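Local atomic coordinates of DNA repair protein RAD7 (Saccharomyces cerevisiae, PDB entry 5ZB2), a protein that takes part in global genome nucleotide excision repair in yeast, as a component of the complex that promotes removal of damage from nontranscribing DNA. Residues M151-E157 with N177-V183; L203-H209 with Q233-T237; I228-G232 with N256-F261. All coordinates share one frame; numbering follows the deposited sequence.

Interaction 1: residues M151-E157 with N177-V183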
loop_
_atom_site.group_PDB
_atom_site.type_symbol
_atom_site.label_atom_id
_atom_site.label_comp_id
_atom_site.label_asym_id
_atom_site.label_seq_id
_atom_site.Cartn_x
_atom_site.Cartn_y
_atom_site.Cartn_z
ATOM N N MET A 151 -8.042 -13.149 15.772
ATOM C CA MET A 151 -8.127 -14.551 15.381
ATOM C C MET A 151 -8.787 -15.423 16.445
ATOM O O MET A 151 -8.834 -16.646 16.280
ATOM C CB MET A 151 -6.724 -15.099 15.072
ATOM C CG MET A 151 -6.027 -14.439 13.883
ATOM S SD MET A 151 -6.925 -14.625 12.327
ATOM C CE MET A 151 -6.834 -16.397 12.082
ATOM N N LYS A 152 -9.284 -14.828 17.524
ATOM C CA LYS A 152 -9.922 -15.574 18.601
ATOM C C LYS A 152 -10.950 -16.556 18.053
ATOM O O LYS A 152 -11.858 -16.174 17.309
ATOM C CB LYS A 152 -10.584 -14.589 19.567
ATOM C CG LYS A 152 -11.252 -15.225 20.772
ATOM C CD LYS A 152 -11.863 -14.165 21.676
ATOM C CE LYS A 152 -12.547 -14.788 22.883
ATOM N NZ LYS A 152 -13.174 -13.761 23.761
ATOM N N GLY A 153 -10.797 -17.830 18.414
ATOM C CA GLY A 153 -11.732 -18.857 18.006
ATOM C C GLY A 153 -11.578 -19.349 16.584
ATOM O O GLY A 153 -12.266 -20.305 16.204
ATOM N N ARG A 154 -10.706 -18.736 15.784
ATOM C CA ARG A 154 -10.501 -19.127 14.394
ATOM C C ARG A 154 -9.187 -19.851 14.154
ATOM O O ARG A 154 -9.097 -20.647 13.219
ATOM C CB ARG A 154 -10.536 -17.891 13.483
ATOM C CG ARG A 154 -11.802 -17.050 13.577
ATOM C CD ARG A 154 -11.553 -15.640 13.045
ATOM N NE ARG A 154 -10.893 -15.654 11.740
ATOM C CZ ARG A 154 -10.294 -14.605 11.185
ATOM N NH1 ARG A 154 -10.258 -13.438 11.818
ATOM N NH2 ARG A 154 -9.724 -14.723 9.994
ATOM N N LEU A 155 -8.170 -19.588 14.970
ATOM C CA LEU A 155 -6.818 -20.068 14.718
ATOM C C LEU A 155 -6.672 -21.484 15.266
ATOM O O LEU A 155 -6.677 -21.693 16.483
ATOM C CB LEU A 155 -5.803 -19.121 15.353
ATOM C CG LEU A 155 -4.341 -19.283 14.951
ATOM C CD1 LEU A 155 -4.157 -19.078 13.453
ATOM C CD2 LEU A 155 -3.492 -18.300 15.738
ATOM N N GLU A 156 -6.539 -22.458 14.364
ATOM C CA GLU A 156 -6.333 -23.850 14.743
ATOM C C GLU A 156 -4.874 -24.280 14.678
ATOM O O GLU A 156 -4.514 -25.284 15.305
ATOM C CB GLU A 156 -7.160 -24.771 13.835
ATOM C CG GLU A 156 -8.661 -24.547 13.931
ATOM C CD GLU A 156 -9.436 -25.246 12.828
ATOM O OE1 GLU A 156 -10.617 -24.897 12.622
ATOM O OE2 GLU A 156 -8.867 -26.134 12.161
ATOM N N GLU A 157 -4.032 -23.554 13.946
ATOM C CA GLU A 157 -2.638 -23.936 13.750
ATOM C C GLU A 157 -1.786 -22.678 13.732
ATOM O O GLU A 157 -2.029 -21.773 12.926
ATOM C CB GLU A 157 -2.466 -24.726 12.449
ATOM C CG GLU A 157 -1.049 -25.168 12.175
ATOM C CD GLU A 157 -0.968 -26.219 11.085
ATOM O OE1 GLU A 157 -1.478 -25.965 9.972
ATOM O OE2 GLU A 157 -0.404 -27.304 11.343
ATOM N N ASN A 177 -6.431 -16.414 23.991
ATOM C CA ASN A 177 -7.386 -16.134 22.922
ATOM C C ASN A 177 -7.664 -17.330 22.017
ATOM O O ASN A 177 -8.759 -17.417 21.450
ATOM C CB ASN A 177 -6.892 -14.965 22.065
ATOM C CG ASN A 177 -7.041 -13.631 22.766
ATOM O OD1 ASN A 177 -8.130 -13.060 22.804
ATOM N ND2 ASN A 177 -5.946 -13.127 23.327
ATOM N N CYS A 178 -6.714 -18.255 21.866
ATOM C CA CYS A 178 -6.854 -19.334 20.897
ATOM C C CYS A 178 -6.540 -20.716 21.455
ATOM O O CYS A 178 -6.603 -21.693 20.702
ATOM C CB CYS A 178 -5.949 -19.072 19.683
ATOM S SG CYS A 178 -6.101 -17.402 19.001
ATOM N N GLY A 179 -6.214 -20.827 22.740
ATOM C CA GLY A 179 -5.803 -22.089 23.329
ATOM C C GLY A 179 -6.690 -23.272 22.999
ATOM O O GLY A 179 -6.223 -24.262 22.428
ATOM N N SER A 180 -7.971 -23.191 23.361
ATOM C CA SER A 180 -8.882 -24.312 23.152
ATOM C C SER A 180 -9.123 -24.613 21.679
ATOM O O SER A 180 -9.641 -25.690 21.362
ATOM C CB SER A 180 -10.216 -24.035 23.846
ATOM O OG SER A 180 -10.830 -22.877 23.311
ATOM N N THR A 181 -8.763 -23.699 20.779
ATOM C CA THR A 181 -8.943 -23.913 19.349
ATOM C C THR A 181 -7.732 -24.559 18.690
ATOM O O THR A 181 -7.879 -25.184 17.633
ATOM C CB THR A 181 -9.243 -22.578 18.660
ATOM O OG1 THR A 181 -10.337 -21.939 19.327
ATOM C CG2 THR A 181 -9.608 -22.782 17.197
ATOM N N LEU A 182 -6.552 -24.437 19.291
ATOM C CA LEU A 182 -5.330 -24.935 18.672
ATOM C C LEU A 182 -5.312 -26.458 18.635
ATOM O O LEU A 182 -5.516 -27.123 19.656
ATOM C CB LEU A 182 -4.108 -24.425 19.435
ATOM C CG LEU A 182 -3.780 -22.935 19.324
ATOM C CD1 LEU A 182 -2.694 -22.574 20.317
ATOM C CD2 LEU A 182 -3.353 -22.570 17.902
ATOM N N VAL A 183 -5.061 -27.010 17.448
ATOM C CA VAL A 183 -4.717 -28.418 17.290
ATOM C C VAL A 183 -3.288 -28.607 16.819
ATOM O O VAL A 183 -2.833 -29.755 16.698
ATOM C CB VAL A 183 -5.692 -29.134 16.335
ATOM C CG1 VAL A 183 -7.076 -29.227 16.961
ATOM C CG2 VAL A 183 -5.754 -28.424 14.991
#
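Met151 meets Cys178 where two neighbouring helix-to-strand loops run side by side, in the leucine-rich-repeat solenoid of this C-terminal part of Rad7. Met151 O lies 3.9 Å from Cys178 SG. The same oxygen accepts hydrogen bonds from Arg154 N and Leu155 N, which close its own turn. Lys152 CG follows, 3.4 Å from Asn177 O. Because CG is anti to the backbone N (chi1 -178°) and the chain is extended, the lysine runs outward, crossing the Asn177 side chain at about a right angle. Gly153, whose positive phi by itself favours glycine, brings its CA 3.6 Å from Thr181 OG1. Leu155 packs its CB on Cys178 SG at 4.0 Å. Its carbonyl is covered by two methyls: Thr181 CG2 stands 3.2 Å from Leu155 O, and Leu182 CD2 is close by. At Glu156 the methylene CG rests by the same Thr181 methyl, and the CA makes a CA-H...O contact to Thr181 O. Val183 N donates to Glu156 O at 2.8 Å, in the carbonyl plane and fairly straight (157°). Glu157 opens strand 157-161. Its OE1 and OE2 are hydrogen-bonded to Ser130 OG and Ser184 OG, while Glu157 N lies 4.1 Å from Leu182 CD2.

Interaction 2: residues L203-H209 with Q233-T237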
loop_
_atom_site.group_PDB
_atom_site.type_symbol
_atom_site.label_atom_id
_atom_site.label_comp_id
_atom_site.label_asym_id
_atom_site.label_seq_id
_atom_site.Cartn_x
_atom_site.Cartn_y
_atom_site.Cartn_z
ATOM N N LEU A 203 -3.775 -26.183 26.142
ATOM C CA LEU A 203 -3.894 -26.999 24.934
ATOM C C LEU A 203 -4.794 -28.190 25.247
ATOM O O LEU A 203 -4.343 -29.321 25.439
ATOM C CB LEU A 203 -2.517 -27.437 24.449
ATOM C CG LEU A 203 -1.532 -26.323 24.091
ATOM C CD1 LEU A 203 -0.230 -26.925 23.588
ATOM C CD2 LEU A 203 -2.119 -25.379 23.048
ATOM N N VAL A 204 -6.099 -27.923 25.283
ATOM C CA VAL A 204 -7.082 -28.902 25.737
ATOM C C VAL A 204 -7.913 -29.475 24.601
ATOM O O VAL A 204 -8.730 -30.373 24.845
ATOM C CB VAL A 204 -8.002 -28.302 26.818
ATOM C CG1 VAL A 204 -7.177 -27.833 28.012
ATOM C CG2 VAL A 204 -8.831 -27.159 26.250
ATOM N N ASN A 205 -7.734 -29.000 23.370
ATOM C CA ASN A 205 -8.525 -29.519 22.262
ATOM C C ASN A 205 -8.313 -31.021 22.129
ATOM O O ASN A 205 -7.179 -31.495 22.012
ATOM C CB ASN A 205 -8.151 -28.817 20.961
ATOM C CG ASN A 205 -9.184 -29.029 19.869
ATOM O OD1 ASN A 205 -9.246 -30.095 19.254
ATOM N ND2 ASN A 205 -9.997 -28.006 19.616
ATOM N N ASP A 206 -9.415 -31.770 22.144
ATOM C CA ASP A 206 -9.361 -33.226 22.096
ATOM C C ASP A 206 -8.876 -33.771 20.757
ATOM O O ASP A 206 -8.790 -34.994 20.614
ATOM C CB ASP A 206 -10.744 -33.798 22.415
ATOM C CG ASP A 206 -11.216 -33.438 23.813
ATOM O OD1 ASP A 206 -10.395 -33.484 24.753
ATOM O OD2 ASP A 206 -12.409 -33.101 23.972
ATOM N N GLU A 207 -8.557 -32.914 19.782
ATOM C CA GLU A 207 -8.040 -33.357 18.491
ATOM C C GLU A 207 -6.614 -32.871 18.239
ATOM O O GLU A 207 -6.143 -32.922 17.099
ATOM C CB GLU A 207 -8.959 -32.883 17.362
ATOM C CG GLU A 207 -10.327 -33.534 17.354
ATOM C CD GLU A 207 -11.270 -32.881 16.363
ATOM O OE1 GLU A 207 -11.236 -31.637 16.242
ATOM O OE2 GLU A 207 -12.038 -33.609 15.700
ATOM N N PHE A 208 -5.916 -32.405 19.275
ATOM C CA PHE A 208 -4.572 -31.868 19.091
ATOM C C PHE A 208 -3.668 -32.931 18.481
ATOM O O PHE A 208 -3.653 -34.080 18.932
ATOM C CB PHE A 208 -4.000 -31.386 20.427
ATOM C CG PHE A 208 -2.817 -30.474 20.279
ATOM C CD1 PHE A 208 -1.541 -30.988 20.127
ATOM C CD2 PHE A 208 -2.984 -29.098 20.279
ATOM C CE1 PHE A 208 -0.450 -30.145 19.979
ATOM C CE2 PHE A 208 -1.902 -28.254 20.133
ATOM C CZ PHE A 208 -0.633 -28.777 19.983
ATOM N N HIS A 209 -2.905 -32.548 17.453
ATOM C CA HIS A 209 -2.128 -33.537 16.715
ATOM C C HIS A 209 -0.693 -33.148 16.381
ATOM O O HIS A 209 0.064 -34.036 15.974
ATOM C CB HIS A 209 -2.852 -33.902 15.409
ATOM C CG HIS A 209 -3.138 -32.733 14.515
ATOM N ND1 HIS A 209 -2.163 -32.110 13.767
ATOM C CD2 HIS A 209 -4.296 -32.088 14.235
ATOM C CE1 HIS A 209 -2.705 -31.127 13.071
ATOM N NE2 HIS A 209 -3.998 -31.091 13.337
ATOM N N GLN A 233 -2.050 -34.850 28.110
ATOM C CA GLN A 233 -3.165 -34.143 27.497
ATOM C C GLN A 233 -3.355 -34.511 26.028
ATOM O O GLN A 233 -4.473 -34.828 25.609
ATOM C CB GLN A 233 -2.944 -32.631 27.635
ATOM C CG GLN A 233 -4.079 -31.771 27.112
ATOM C CD GLN A 233 -5.337 -31.892 27.948
ATOM O OE1 GLN A 233 -6.330 -32.483 27.520
ATOM N NE2 GLN A 233 -5.299 -31.328 29.150
ATOM N N ILE A 234 -2.282 -34.495 25.238
ATOM C CA ILE A 234 -2.387 -34.602 23.784
ATOM C C ILE A 234 -1.916 -35.943 23.244
ATOM O O ILE A 234 -2.118 -36.210 22.049
ATOM C CB ILE A 234 -1.616 -33.463 23.080
ATOM C CG1 ILE A 234 -0.105 -33.607 23.304
ATOM C CG2 ILE A 234 -2.101 -32.107 23.582
ATOM C CD1 ILE A 234 0.741 -32.623 22.503
ATOM N N GLY A 235 -1.294 -36.790 24.067
ATOM C CA GLY A 235 -0.673 -38.000 23.547
ATOM C C GLY A 235 -1.609 -38.863 22.722
ATOM O O GLY A 235 -1.172 -39.553 21.795
ATOM N N ARG A 236 -2.905 -38.825 23.032
ATOM C CA ARG A 236 -3.852 -39.743 22.405
ATOM C C ARG A 236 -3.974 -39.496 20.904
ATOM O O ARG A 236 -4.034 -40.449 20.118
ATOM C CB ARG A 236 -5.211 -39.612 23.092
ATOM C CG ARG A 236 -6.335 -40.432 22.473
ATOM C CD ARG A 236 -7.619 -40.272 23.277
ATOM N NE ARG A 236 -7.866 -38.875 23.635
ATOM C CZ ARG A 236 -8.572 -38.015 22.905
ATOM N NH1 ARG A 236 -9.129 -38.392 21.762
ATOM N NH2 ARG A 236 -8.724 -36.767 23.325
ATOM N N THR A 237 -4.013 -38.229 20.483
ATOM C CA THR A 237 -4.236 -37.878 19.083
ATOM C C THR A 237 -2.990 -37.311 18.408
ATOM O O THR A 237 -3.085 -36.775 17.298
ATOM C CB THR A 237 -5.384 -36.870 18.970
ATOM O OG1 THR A 237 -5.138 -35.764 19.845
ATOM C CG2 THR A 237 -6.711 -37.518 19.344
HETATM O O HOH W 1 -9.042 -32.573 27.156
#
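Two adjoining helix-to-strand connections of the leucine-rich-repeat solenoid meet here, between Leu203-His209 and Gln233-Thr237. A type I turn from Asn205 to Phe208 shapes the first. It holds an Asx turn in which Glu207 N donates to Asn205 OD1 at 2.9 Å. On the buried side, Ile234 CG2 approaches the Phe208 ring obliquely, 3.7 Å from Phe208 CD1, and Ile234 CD1 also touches the ring. Phe208 also touches Leu185 of strand 184-188. Gln233 CG presses on Leu203 O at 3.0 Å. Its chain then bends at chi2 (68°). A water lies between Gln233 OE1, at 2.7 Å, and Asp206 OD1, and joins the two. Arg236 is bent at chi3 and brings Arg236 NH2 to Asp206 O in a weak bond of 3.2 Å. Its salt bridge to Asp206 OD1 is long, and the carboxylate and guanidinium planes are 57° apart. Thr237 OG1 is modelled as donating to Phe208 O at only 2.4 Å, so the detail of this bond is doubtful. The charged pair on the exposed side is therefore probably a loose one, with water sharing the carboxylate, while the buried side is held largely by the fit of Ile234 on Phe208.

Interaction 3: residues I228-G232 with N256-F261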
loop_
_atom_site.group_PDB
_atom_site.type_symbol
_atom_site.label_atom_id
_atom_site.label_comp_id
_atom_site.label_asym_id
_atom_site.label_seq_id
_atom_site.Cartn_x
_atom_site.Cartn_y
_atom_site.Cartn_z
ATOM N N ILE A 228 5.835 -34.311 30.183
ATOM C CA ILE A 228 4.980 -35.402 30.647
ATOM C C ILE A 228 3.547 -34.912 30.803
ATOM O O ILE A 228 2.606 -35.522 30.284
ATOM C CB ILE A 228 5.525 -35.993 31.958
ATOM C CG1 ILE A 228 6.855 -36.699 31.691
ATOM C CG2 ILE A 228 4.515 -36.970 32.578
ATOM C CD1 ILE A 228 7.639 -37.025 32.943
ATOM N N ASN A 229 3.362 -33.799 31.516
ATOM C CA ASN A 229 2.020 -33.250 31.690
ATOM C C ASN A 229 1.378 -32.935 30.346
ATOM O O ASN A 229 0.183 -33.180 30.145
ATOM C CB ASN A 229 2.076 -32.001 32.570
ATOM C CG ASN A 229 2.448 -32.323 34.006
ATOM O OD1 ASN A 229 2.401 -33.480 34.420
ATOM N ND2 ASN A 229 2.816 -31.303 34.772
ATOM N N LEU A 230 2.161 -32.405 29.405
ATOM C CA LEU A 230 1.623 -32.118 28.080
ATOM C C LEU A 230 1.212 -33.400 27.365
ATOM O O LEU A 230 0.143 -33.461 26.746
ATOM C CB LEU A 230 2.655 -31.344 27.262
ATOM C CG LEU A 230 2.180 -30.654 25.987
ATOM C CD1 LEU A 230 1.061 -29.665 26.273
ATOM C CD2 LEU A 230 3.359 -29.951 25.337
ATOM N N LEU A 231 2.047 -34.441 27.444
ATOM C CA LEU A 231 1.701 -35.710 26.816
ATOM C C LEU A 231 0.461 -36.327 27.448
ATOM O O LEU A 231 -0.329 -36.976 26.755
ATOM C CB LEU A 231 2.880 -36.681 26.901
ATOM C CG LEU A 231 4.082 -36.362 26.008
ATOM C CD1 LEU A 231 5.238 -37.307 26.305
ATOM C CD2 LEU A 231 3.701 -36.435 24.535
ATOM N N GLY A 232 0.270 -36.137 28.755
ATOM C CA GLY A 232 -0.946 -36.596 29.399
ATOM C C GLY A 232 -2.197 -35.959 28.834
ATOM O O GLY A 232 -3.299 -36.473 29.051
ATOM N N ASN A 256 7.992 -42.003 31.631
ATOM C CA ASN A 256 6.804 -41.502 32.307
ATOM C C ASN A 256 5.901 -40.666 31.411
ATOM O O ASN A 256 4.776 -40.354 31.819
ATOM C CB ASN A 256 7.216 -40.675 33.527
ATOM C CG ASN A 256 8.127 -41.444 34.466
ATOM O OD1 ASN A 256 9.252 -41.027 34.745
ATOM N ND2 ASN A 256 7.643 -42.577 34.955
ATOM N N GLY A 257 6.356 -40.300 30.213
ATOM C CA GLY A 257 5.562 -39.491 29.305
ATOM C C GLY A 257 5.124 -40.221 28.050
ATOM O O GLY A 257 3.942 -40.539 27.890
ATOM N N LEU A 258 6.072 -40.498 27.151
ATOM C CA LEU A 258 5.731 -41.143 25.886
ATOM C C LEU A 258 5.106 -42.515 26.108
ATOM O O LEU A 258 4.038 -42.817 25.566
ATOM C CB LEU A 258 6.973 -41.268 25.003
ATOM C CG LEU A 258 7.505 -39.994 24.349
ATOM C CD1 LEU A 258 8.758 -40.323 23.550
ATOM C CD2 LEU A 258 6.455 -39.347 23.458
ATOM N N THR A 259 5.764 -43.371 26.890
ATOM C CA THR A 259 5.260 -44.728 27.056
ATOM C C THR A 259 3.923 -44.743 27.786
ATOM O O THR A 259 3.083 -45.609 27.521
ATOM C CB THR A 259 6.278 -45.581 27.807
ATOM O OG1 THR A 259 7.547 -45.514 27.142
ATOM C CG2 THR A 259 5.816 -47.033 27.859
ATOM N N ALA A 260 3.707 -43.793 28.696
ATOM C CA ALA A 260 2.467 -43.762 29.460
ATOM C C ALA A 260 1.281 -43.364 28.591
ATOM O O ALA A 260 0.202 -43.956 28.702
ATOM C CB ALA A 260 2.604 -42.796 30.637
ATOM N N PHE A 261 1.458 -42.373 27.713
ATOM C CA PHE A 261 0.328 -41.676 27.114
ATOM C C PHE A 261 0.233 -41.785 25.599
ATOM O O PHE A 261 -0.692 -41.205 25.020
ATOM C CB PHE A 261 0.371 -40.194 27.504
ATOM C CG PHE A 261 0.321 -39.959 28.986
ATOM C CD1 PHE A 261 -0.792 -40.330 29.723
ATOM C CD2 PHE A 261 1.381 -39.358 29.639
ATOM C CE1 PHE A 261 -0.840 -40.111 31.088
ATOM C CE2 PHE A 261 1.336 -39.136 31.002
ATOM C CZ PHE A 261 0.225 -39.511 31.726
#
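This is helix-to-helix packing on the outer, convex side of the leucine-rich-repeat solenoid. The neighbouring helices 224-234 and 251-261 run nearly parallel, with segment axes 8.4 Å apart and a crossing angle of -15°. No hydrogen bond joins the two segments. Ile228 spreads its branches over the start of the second segment. Ile228 CG2 lies 3.5 Å from Asn256 O, Ile228 CD1 reaches Asn256 CB at 3.7 Å, and CG1 sits over Gly257 CA. CG2 also touches Phe261 CE2. With an alanine here, the branches CG1, CG2 and CD1 that cover Asn256 and Gly257 would be gone, which would probably open a gap between the helices and leave the Phe261 ring less supported at CE2. Leu231 is directed toward the second segment, and Leu231 CD1 lies 3.4 Å from Leu258 N. Leu231 CD1 also meets Leu258 CD2 at 3.7 Å. Gly257 leaves room for this leucine, since a CB there would clash with Leu231 CD1. Leu258 also touches Phe287 of the next helix, 281-290. Phe261 closes the far end. Ala260 CB lies over one face of its ring, offset toward the rim. Over the opposite face, Gly232 CA makes a CH-pi contact 3.5 Å from the Phe261 ring centroid.

All three contacts join neighbours along the solenoid. Interactions 1 and 2 pair successive helix-to-strand loops; interaction 3 pairs two helices. Interactions 2 and 3 share helix 224-234, and Leu203 packs on Leu230 between them. Interactions 1 and 2 touch through Val183 O with His209 N and Ser180 O with Asn205 ND2, both probable hydrogen bonds. Interactions 1 and 3 do not touch. Each contact has a buried part (Leu155, Cys178 and Leu182; Phe208 and Ile234; Leu231 and Leu258) and an exposed one (Lys152; Asp206 and Arg236; Phe261). Backbone oxygens are prominent in the loop contacts, and charge and water join in at the exposed side of interaction 2. Interaction 3 is mostly apolar, with no hydrogen bond across it.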